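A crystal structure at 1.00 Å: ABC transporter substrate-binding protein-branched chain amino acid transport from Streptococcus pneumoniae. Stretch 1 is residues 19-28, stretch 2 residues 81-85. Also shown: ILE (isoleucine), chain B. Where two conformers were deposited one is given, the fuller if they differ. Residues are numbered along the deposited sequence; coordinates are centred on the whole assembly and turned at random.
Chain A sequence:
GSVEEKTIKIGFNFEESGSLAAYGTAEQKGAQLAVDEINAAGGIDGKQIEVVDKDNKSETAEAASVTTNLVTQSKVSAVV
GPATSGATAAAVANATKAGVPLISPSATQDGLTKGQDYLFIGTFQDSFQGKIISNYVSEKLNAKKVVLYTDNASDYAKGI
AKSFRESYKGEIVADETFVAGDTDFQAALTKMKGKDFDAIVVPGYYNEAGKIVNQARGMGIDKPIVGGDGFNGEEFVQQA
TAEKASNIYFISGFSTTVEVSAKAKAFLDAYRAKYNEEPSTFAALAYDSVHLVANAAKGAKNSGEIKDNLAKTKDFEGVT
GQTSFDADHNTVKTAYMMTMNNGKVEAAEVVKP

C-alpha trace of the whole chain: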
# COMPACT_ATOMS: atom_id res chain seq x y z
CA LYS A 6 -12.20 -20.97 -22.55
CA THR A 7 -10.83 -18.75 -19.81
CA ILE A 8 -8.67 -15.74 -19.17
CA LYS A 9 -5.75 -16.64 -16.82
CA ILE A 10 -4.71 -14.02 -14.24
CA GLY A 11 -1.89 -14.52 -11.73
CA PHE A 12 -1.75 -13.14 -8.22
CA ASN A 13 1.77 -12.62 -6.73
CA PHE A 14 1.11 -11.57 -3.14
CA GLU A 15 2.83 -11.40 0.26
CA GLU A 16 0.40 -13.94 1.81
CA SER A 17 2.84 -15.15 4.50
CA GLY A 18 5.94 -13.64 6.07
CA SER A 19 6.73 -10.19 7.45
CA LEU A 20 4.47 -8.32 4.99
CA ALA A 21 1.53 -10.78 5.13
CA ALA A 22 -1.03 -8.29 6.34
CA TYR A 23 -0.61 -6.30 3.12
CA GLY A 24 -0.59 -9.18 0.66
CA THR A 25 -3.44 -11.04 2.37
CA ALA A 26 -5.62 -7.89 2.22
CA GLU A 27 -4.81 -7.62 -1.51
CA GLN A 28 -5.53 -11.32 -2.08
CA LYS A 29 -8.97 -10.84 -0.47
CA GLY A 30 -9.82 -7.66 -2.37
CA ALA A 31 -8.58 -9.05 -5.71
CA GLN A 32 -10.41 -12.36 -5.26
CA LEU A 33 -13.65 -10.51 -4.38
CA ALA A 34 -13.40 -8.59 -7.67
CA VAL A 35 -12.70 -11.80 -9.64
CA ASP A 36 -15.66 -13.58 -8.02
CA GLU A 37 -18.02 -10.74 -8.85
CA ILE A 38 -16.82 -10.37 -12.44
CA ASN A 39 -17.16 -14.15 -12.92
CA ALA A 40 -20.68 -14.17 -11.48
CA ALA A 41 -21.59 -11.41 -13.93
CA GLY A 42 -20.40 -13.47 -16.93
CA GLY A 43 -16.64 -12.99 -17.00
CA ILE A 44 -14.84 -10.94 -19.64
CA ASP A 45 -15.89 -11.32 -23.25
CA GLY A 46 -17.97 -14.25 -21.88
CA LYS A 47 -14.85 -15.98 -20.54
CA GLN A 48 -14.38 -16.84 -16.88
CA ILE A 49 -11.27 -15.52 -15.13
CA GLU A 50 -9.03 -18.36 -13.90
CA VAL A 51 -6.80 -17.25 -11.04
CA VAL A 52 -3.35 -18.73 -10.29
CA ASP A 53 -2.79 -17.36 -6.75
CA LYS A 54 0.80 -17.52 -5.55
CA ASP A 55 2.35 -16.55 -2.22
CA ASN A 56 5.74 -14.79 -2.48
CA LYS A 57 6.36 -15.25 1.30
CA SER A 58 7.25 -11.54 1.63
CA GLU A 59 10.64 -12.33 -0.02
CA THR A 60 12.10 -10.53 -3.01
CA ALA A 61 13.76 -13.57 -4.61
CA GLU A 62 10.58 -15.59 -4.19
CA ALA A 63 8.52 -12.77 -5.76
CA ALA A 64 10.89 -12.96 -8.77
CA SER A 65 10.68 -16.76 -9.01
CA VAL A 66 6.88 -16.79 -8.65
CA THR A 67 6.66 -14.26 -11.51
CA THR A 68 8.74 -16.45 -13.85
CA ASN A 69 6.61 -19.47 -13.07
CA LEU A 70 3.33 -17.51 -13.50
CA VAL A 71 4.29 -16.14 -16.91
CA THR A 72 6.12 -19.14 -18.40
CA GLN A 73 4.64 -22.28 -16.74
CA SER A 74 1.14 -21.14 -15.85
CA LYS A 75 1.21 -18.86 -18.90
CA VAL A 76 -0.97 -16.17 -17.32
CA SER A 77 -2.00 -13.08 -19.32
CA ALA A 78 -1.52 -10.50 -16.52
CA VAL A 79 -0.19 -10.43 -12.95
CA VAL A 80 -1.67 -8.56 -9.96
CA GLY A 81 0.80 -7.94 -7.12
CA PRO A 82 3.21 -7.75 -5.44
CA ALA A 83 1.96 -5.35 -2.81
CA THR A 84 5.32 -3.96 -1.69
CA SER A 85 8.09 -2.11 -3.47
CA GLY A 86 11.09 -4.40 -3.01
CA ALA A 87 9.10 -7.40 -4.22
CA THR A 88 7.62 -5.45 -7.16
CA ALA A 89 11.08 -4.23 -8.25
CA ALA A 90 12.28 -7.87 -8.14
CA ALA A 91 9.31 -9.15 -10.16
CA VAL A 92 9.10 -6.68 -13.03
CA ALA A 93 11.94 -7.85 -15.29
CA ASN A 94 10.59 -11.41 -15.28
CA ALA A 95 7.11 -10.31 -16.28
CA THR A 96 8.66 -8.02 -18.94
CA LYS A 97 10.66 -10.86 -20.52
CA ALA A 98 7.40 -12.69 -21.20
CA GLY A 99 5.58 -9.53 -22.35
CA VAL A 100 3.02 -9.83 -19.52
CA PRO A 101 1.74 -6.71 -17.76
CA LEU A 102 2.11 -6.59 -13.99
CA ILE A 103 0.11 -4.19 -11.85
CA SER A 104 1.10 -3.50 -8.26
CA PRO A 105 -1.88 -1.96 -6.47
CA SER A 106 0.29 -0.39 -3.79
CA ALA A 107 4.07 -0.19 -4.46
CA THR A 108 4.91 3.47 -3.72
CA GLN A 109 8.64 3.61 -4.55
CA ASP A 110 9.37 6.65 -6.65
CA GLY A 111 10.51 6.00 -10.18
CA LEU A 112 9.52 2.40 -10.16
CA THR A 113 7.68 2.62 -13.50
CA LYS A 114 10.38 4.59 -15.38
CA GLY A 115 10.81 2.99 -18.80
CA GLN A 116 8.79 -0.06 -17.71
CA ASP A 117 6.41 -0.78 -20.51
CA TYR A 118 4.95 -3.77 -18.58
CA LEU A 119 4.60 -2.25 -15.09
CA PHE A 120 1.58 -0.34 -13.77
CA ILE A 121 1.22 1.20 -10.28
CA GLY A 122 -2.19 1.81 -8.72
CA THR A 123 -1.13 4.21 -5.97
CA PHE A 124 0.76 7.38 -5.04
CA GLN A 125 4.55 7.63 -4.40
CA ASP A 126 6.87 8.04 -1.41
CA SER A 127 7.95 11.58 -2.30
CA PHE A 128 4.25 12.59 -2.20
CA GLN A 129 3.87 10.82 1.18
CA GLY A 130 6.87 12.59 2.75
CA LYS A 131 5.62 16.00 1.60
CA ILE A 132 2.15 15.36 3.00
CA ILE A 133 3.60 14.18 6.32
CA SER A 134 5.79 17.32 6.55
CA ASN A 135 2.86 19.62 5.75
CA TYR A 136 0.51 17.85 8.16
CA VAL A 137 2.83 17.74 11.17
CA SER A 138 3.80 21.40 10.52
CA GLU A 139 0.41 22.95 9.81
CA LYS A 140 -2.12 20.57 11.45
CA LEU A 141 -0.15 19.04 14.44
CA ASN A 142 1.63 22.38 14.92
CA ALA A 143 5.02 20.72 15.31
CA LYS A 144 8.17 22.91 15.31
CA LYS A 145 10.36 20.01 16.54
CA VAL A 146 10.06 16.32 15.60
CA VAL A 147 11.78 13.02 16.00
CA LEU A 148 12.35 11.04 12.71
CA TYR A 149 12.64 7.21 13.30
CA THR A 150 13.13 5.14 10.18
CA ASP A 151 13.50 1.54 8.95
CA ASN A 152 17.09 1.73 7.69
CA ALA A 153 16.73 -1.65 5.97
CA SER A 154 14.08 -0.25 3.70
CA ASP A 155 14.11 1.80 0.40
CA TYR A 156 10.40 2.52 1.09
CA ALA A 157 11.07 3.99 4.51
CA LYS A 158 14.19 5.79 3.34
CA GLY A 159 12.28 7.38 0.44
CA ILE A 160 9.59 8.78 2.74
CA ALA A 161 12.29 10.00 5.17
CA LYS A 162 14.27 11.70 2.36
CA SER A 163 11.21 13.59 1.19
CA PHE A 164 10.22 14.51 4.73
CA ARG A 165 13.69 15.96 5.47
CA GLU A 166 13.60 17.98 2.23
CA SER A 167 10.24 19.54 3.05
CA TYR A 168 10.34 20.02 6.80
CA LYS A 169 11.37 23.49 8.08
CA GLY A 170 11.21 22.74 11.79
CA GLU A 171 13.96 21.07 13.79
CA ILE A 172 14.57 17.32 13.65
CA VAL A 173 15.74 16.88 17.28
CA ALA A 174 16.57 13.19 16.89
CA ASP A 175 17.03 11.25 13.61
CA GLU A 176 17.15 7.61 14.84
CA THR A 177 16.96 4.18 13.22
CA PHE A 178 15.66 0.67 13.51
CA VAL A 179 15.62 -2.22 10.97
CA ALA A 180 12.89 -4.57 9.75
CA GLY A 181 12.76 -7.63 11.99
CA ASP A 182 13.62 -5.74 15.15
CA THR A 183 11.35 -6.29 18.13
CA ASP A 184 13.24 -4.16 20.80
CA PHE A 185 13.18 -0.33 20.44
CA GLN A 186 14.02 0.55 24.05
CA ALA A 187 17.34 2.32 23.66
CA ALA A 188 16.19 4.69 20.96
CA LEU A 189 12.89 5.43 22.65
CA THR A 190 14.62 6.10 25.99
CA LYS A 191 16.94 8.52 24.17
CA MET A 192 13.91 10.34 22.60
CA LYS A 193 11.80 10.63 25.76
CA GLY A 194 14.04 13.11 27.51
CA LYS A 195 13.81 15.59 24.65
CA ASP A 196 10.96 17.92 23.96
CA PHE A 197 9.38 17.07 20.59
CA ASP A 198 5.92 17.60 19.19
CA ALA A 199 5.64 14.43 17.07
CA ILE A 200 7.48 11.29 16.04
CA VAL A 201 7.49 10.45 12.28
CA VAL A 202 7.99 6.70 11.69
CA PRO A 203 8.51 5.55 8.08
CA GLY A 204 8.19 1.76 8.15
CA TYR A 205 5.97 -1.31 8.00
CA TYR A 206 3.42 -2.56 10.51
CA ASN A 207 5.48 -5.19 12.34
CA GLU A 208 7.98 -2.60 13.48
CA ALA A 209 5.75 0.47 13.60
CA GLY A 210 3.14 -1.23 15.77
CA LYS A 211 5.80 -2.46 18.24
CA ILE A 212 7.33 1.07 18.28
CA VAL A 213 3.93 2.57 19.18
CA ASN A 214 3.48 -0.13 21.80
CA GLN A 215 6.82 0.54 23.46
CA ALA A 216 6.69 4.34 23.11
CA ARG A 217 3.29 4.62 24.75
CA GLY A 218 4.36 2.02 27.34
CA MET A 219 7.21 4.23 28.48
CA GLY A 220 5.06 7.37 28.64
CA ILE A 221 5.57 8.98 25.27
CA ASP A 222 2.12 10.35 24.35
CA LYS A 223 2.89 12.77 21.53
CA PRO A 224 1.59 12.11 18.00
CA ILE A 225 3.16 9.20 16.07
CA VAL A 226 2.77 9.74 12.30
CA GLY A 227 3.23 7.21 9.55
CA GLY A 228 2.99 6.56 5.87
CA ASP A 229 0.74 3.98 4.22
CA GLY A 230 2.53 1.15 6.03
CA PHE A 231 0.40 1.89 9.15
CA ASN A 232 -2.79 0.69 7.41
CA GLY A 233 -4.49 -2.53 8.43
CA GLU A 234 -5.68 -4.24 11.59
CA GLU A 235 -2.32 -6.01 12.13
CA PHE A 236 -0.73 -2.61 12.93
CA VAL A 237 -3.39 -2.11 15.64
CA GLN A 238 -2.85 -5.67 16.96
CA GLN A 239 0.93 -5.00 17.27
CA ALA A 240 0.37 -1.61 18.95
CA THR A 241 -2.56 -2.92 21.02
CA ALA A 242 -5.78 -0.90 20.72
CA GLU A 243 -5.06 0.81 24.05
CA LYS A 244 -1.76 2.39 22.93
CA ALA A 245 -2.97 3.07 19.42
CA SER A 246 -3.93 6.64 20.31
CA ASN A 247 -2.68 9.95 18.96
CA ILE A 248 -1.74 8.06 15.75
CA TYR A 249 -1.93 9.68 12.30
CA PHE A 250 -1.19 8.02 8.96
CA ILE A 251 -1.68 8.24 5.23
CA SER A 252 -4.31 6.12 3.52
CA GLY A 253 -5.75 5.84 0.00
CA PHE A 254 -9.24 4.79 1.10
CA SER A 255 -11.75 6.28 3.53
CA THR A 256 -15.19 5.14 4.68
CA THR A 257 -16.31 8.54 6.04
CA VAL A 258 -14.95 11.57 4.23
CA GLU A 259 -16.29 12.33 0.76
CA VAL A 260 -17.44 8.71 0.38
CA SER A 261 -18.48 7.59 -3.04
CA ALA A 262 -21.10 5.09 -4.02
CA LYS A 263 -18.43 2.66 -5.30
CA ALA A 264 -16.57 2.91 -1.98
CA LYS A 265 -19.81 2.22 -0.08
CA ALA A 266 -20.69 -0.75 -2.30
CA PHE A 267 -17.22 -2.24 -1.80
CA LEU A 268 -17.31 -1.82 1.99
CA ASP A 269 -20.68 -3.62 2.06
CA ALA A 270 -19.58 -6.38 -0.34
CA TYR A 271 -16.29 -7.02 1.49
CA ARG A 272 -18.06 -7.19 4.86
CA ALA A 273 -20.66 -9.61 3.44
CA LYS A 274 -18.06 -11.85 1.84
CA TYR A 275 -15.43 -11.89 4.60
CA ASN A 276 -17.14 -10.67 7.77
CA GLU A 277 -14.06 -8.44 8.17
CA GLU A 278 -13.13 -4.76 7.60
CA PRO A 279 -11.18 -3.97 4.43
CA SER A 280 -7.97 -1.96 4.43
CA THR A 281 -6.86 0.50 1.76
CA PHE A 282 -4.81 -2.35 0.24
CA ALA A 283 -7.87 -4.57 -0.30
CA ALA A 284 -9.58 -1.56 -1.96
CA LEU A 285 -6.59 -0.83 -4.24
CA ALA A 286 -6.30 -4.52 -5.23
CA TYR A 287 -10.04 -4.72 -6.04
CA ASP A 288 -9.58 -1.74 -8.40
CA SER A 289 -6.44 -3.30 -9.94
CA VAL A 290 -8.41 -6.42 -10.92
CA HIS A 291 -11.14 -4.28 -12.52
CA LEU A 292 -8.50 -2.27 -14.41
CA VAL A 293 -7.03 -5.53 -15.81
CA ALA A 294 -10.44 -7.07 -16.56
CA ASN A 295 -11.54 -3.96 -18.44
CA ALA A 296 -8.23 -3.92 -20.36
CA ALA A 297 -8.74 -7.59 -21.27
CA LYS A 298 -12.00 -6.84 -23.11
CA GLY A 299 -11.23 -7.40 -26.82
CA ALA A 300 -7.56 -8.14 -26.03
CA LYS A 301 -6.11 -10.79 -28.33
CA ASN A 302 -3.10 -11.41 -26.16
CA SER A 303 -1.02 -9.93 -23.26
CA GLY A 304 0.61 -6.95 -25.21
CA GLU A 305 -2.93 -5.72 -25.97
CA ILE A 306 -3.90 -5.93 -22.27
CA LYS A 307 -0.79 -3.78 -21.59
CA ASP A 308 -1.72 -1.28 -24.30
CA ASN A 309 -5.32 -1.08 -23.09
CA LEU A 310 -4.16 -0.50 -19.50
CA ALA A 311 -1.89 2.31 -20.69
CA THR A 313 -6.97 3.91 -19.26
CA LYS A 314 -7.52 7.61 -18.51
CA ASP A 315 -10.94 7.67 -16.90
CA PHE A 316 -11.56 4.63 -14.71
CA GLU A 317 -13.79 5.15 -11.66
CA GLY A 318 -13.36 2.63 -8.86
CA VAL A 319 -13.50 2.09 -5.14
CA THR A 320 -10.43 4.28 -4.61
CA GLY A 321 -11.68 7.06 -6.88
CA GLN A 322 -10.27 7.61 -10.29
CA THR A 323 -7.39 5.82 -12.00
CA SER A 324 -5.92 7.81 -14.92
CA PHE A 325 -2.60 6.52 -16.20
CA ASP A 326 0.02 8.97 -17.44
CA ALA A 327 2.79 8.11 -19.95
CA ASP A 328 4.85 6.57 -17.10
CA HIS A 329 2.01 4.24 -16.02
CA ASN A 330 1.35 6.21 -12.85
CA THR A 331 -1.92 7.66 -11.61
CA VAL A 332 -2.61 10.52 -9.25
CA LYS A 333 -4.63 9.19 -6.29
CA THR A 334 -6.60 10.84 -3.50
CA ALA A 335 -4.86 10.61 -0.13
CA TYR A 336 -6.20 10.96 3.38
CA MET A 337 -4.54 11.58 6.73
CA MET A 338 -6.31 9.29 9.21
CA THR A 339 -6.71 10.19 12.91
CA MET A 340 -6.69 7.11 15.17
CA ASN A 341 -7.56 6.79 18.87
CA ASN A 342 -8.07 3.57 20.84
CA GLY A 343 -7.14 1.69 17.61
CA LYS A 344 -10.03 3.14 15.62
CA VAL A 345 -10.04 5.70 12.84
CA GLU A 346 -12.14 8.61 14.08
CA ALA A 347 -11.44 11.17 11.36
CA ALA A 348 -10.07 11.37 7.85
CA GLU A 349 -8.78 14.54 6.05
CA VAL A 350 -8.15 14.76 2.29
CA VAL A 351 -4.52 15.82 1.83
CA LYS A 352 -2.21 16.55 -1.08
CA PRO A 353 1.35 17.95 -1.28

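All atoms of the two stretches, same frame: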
# COMPACT_ATOMS: atom_id res chain seq x y z
N SER A 19 6.72 -11.46 6.74
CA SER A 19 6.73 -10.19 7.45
C SER A 19 5.83 -9.11 6.91
O SER A 19 5.59 -8.14 7.61
CB SER A 19 8.16 -9.63 7.51
OG SER A 19 8.62 -9.32 6.21
N LEU A 20 5.34 -9.31 5.69
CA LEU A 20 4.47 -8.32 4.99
C LEU A 20 3.10 -8.91 4.70
O LEU A 20 2.32 -8.34 3.94
CB LEU A 20 5.16 -7.88 3.69
CG LEU A 20 6.54 -7.23 3.93
CD1 LEU A 20 7.34 -7.15 2.64
CD2 LEU A 20 6.44 -5.86 4.60
N ALA A 21 2.78 -10.02 5.37
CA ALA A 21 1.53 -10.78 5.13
C ALA A 21 0.25 -9.98 5.25
O ALA A 21 -0.70 -10.25 4.54
CB ALA A 21 1.47 -11.99 6.09
N ALA A 22 0.21 -9.04 6.19
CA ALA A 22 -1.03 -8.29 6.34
C ALA A 22 -1.39 -7.55 5.05
O ALA A 22 -2.57 -7.41 4.70
CB ALA A 22 -0.97 -7.29 7.50
N TYR A 23 -0.38 -7.05 4.36
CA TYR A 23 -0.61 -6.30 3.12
C TYR A 23 -1.04 -7.22 1.98
O TYR A 23 -2.04 -6.97 1.30
CB TYR A 23 0.64 -5.52 2.71
CG TYR A 23 1.24 -4.62 3.78
CD1 TYR A 23 0.45 -3.73 4.52
CD2 TYR A 23 2.60 -4.62 4.00
CE1 TYR A 23 1.02 -2.86 5.45
CE2 TYR A 23 3.18 -3.77 4.94
CZ TYR A 23 2.39 -2.88 5.65
OH TYR A 23 3.00 -2.06 6.58
N GLY A 24 -0.28 -8.29 1.76
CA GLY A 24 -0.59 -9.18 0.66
C GLY A 24 -1.88 -9.95 0.85
O GLY A 24 -2.58 -10.23 -0.11
N THR A 25 -2.19 -10.32 2.09
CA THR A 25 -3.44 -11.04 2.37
C THR A 25 -4.66 -10.13 2.11
O THR A 25 -5.67 -10.55 1.55
CB THR A 25 -3.46 -11.57 3.81
OG1 THR A 25 -2.38 -12.51 3.95
CG2 THR A 25 -4.78 -12.22 4.16
N ALA A 26 -4.54 -8.85 2.50
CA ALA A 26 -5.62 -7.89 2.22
C ALA A 26 -5.83 -7.80 0.70
O ALA A 26 -6.96 -7.75 0.21
CB ALA A 26 -5.27 -6.53 2.78
N GLU A 27 -4.73 -7.74 -0.04
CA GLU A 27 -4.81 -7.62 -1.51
C GLU A 27 -5.39 -8.89 -2.13
O GLU A 27 -6.20 -8.81 -3.05
CB GLU A 27 -3.47 -7.21 -2.10
CG GLU A 27 -3.10 -5.82 -1.59
CD GLU A 27 -1.98 -5.13 -2.29
OE1 GLU A 27 -1.47 -5.51 -3.35
OE2 GLU A 27 -1.61 -4.04 -1.69
N GLN A 28 -4.97 -10.05 -1.63
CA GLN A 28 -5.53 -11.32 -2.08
C GLN A 28 -7.07 -11.29 -1.93
O GLN A 28 -7.82 -11.66 -2.83
CB GLN A 28 -4.92 -12.46 -1.27
CG GLN A 28 -5.47 -13.83 -1.57
CD GLN A 28 -4.98 -14.84 -0.52
OE1 GLN A 28 -4.86 -14.53 0.67
NE2 GLN A 28 -4.73 -16.05 -0.96
N GLY A 81 -0.17 -7.80 -8.19
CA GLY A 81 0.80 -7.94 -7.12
C GLY A 81 2.20 -8.05 -7.72
O GLY A 81 2.35 -8.37 -8.90
N PRO A 82 3.25 -7.89 -6.89
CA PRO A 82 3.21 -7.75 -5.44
C PRO A 82 2.65 -6.46 -4.86
O PRO A 82 2.41 -5.48 -5.57
CB PRO A 82 4.70 -7.87 -5.04
CG PRO A 82 5.33 -8.66 -6.17
CD PRO A 82 4.62 -8.14 -7.38
N ALA A 83 2.45 -6.50 -3.56
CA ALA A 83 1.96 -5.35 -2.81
C ALA A 83 3.05 -4.32 -2.48
O ALA A 83 2.78 -3.11 -2.41
CB ALA A 83 1.33 -5.81 -1.49
N THR A 84 4.26 -4.81 -2.22
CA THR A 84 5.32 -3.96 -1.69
C THR A 84 6.39 -3.66 -2.74
O THR A 84 6.53 -4.35 -3.75
CB THR A 84 5.92 -4.57 -0.40
OG1 THR A 84 6.61 -5.79 -0.70
CG2 THR A 84 4.85 -4.77 0.68
N SER A 85 7.16 -2.61 -2.47
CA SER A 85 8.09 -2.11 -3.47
C SER A 85 9.28 -3.01 -3.78
O SER A 85 9.63 -3.18 -4.93
CB SER A 85 8.55 -0.69 -3.11
OG SER A 85 7.51 0.25 -3.30
N ILE B . 3.62 1.32 -0.15
CA ILE B . 4.39 0.24 0.53
C ILE B . 5.45 -0.29 -0.43
O ILE B . 6.22 -1.19 -0.02
CB ILE B . 3.49 -0.81 1.25
CG1 ILE B . 2.37 -1.27 0.35
CG2 ILE B . 2.83 -0.31 2.65
CD1 ILE B . 1.53 -2.35 0.99
OXT ILE B . 5.52 0.22 -1.56

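The contact between the two stretches is small, 224 Å² summed over both sides, and it is made by packing alone: no hydrogen bond crosses it. On one side is a helix that includes A21 to Q28 and continues beyond; on the other is an irregular segment leading into a second helix, with T84 at its N-cap position. The backbones come nearest at G24 and A83, whose CA atoms lie 5.8 Å apart. The sequence separation of touching residues is at least 55, so this is a tertiary contact.

A83 has the most surface covered, 63 Å². Its CA-to-CB bond points toward the helix, and its methyl meets three residues there. A83 CB lies 4.3 Å from Y23 CB, an apolar contact, and 4.4 Å from G24 N, where the helix offers backbone rather than a side chain. Its closest approach to the helix is to polar atoms: both carboxylate oxygens, E27 OE1 and E27 OE2, lie 3.4 Å from A83 CB. A methyl cannot donate a conventional hydrogen bond, so this is a van der Waals approach. E27, with chi1 m and chi2 t, loses 38 Å² to the contact, and its OE2 is also hydrogen-bonded elsewhere in the structure.

T84 follows with 55 Å² covered, and its CA-to-CB bond also points toward stretch 1. T84 CG2 lies 4.0 Å from Y23 CD2, oblique to the ring, and also 4.0 Å from L20 CD1; T84 OG1 comes closer to the leucine, 3.7 Å from L20 CD1. The latter is a contact between a hydroxyl oxygen and a methyl; OG1 finds its hydrogen bond elsewhere in the structure. T84 makes no side-chain capping bond despite its position.

Y23 and E27, four residues apart in the helix, have CA-to-CB bonds pointing toward the other stretch, as does that of L20 at the N-cap position. The supporting backbone bonds include E27 N to Y23 O at 3.1 Å; at the start, Y23 N to L20 O (3.0 Å) and G24 N to L20 O (3.4 Å) are both weak.

The bound isoleucine touches both stretches. Its CD1 lies over one face of the Y23 ring, 3.6 Å from Y23 CG, and its CG1 is 3.3 Å from A83 O. The carboxylate is held by S85: S85 N donates to ILE O at 3.0 Å with an N-H...O angle of 157°, and S85 OG donates to ILE OXT at 2.6 Å. Such binding fits a protein named for branched-chain amino acid transport.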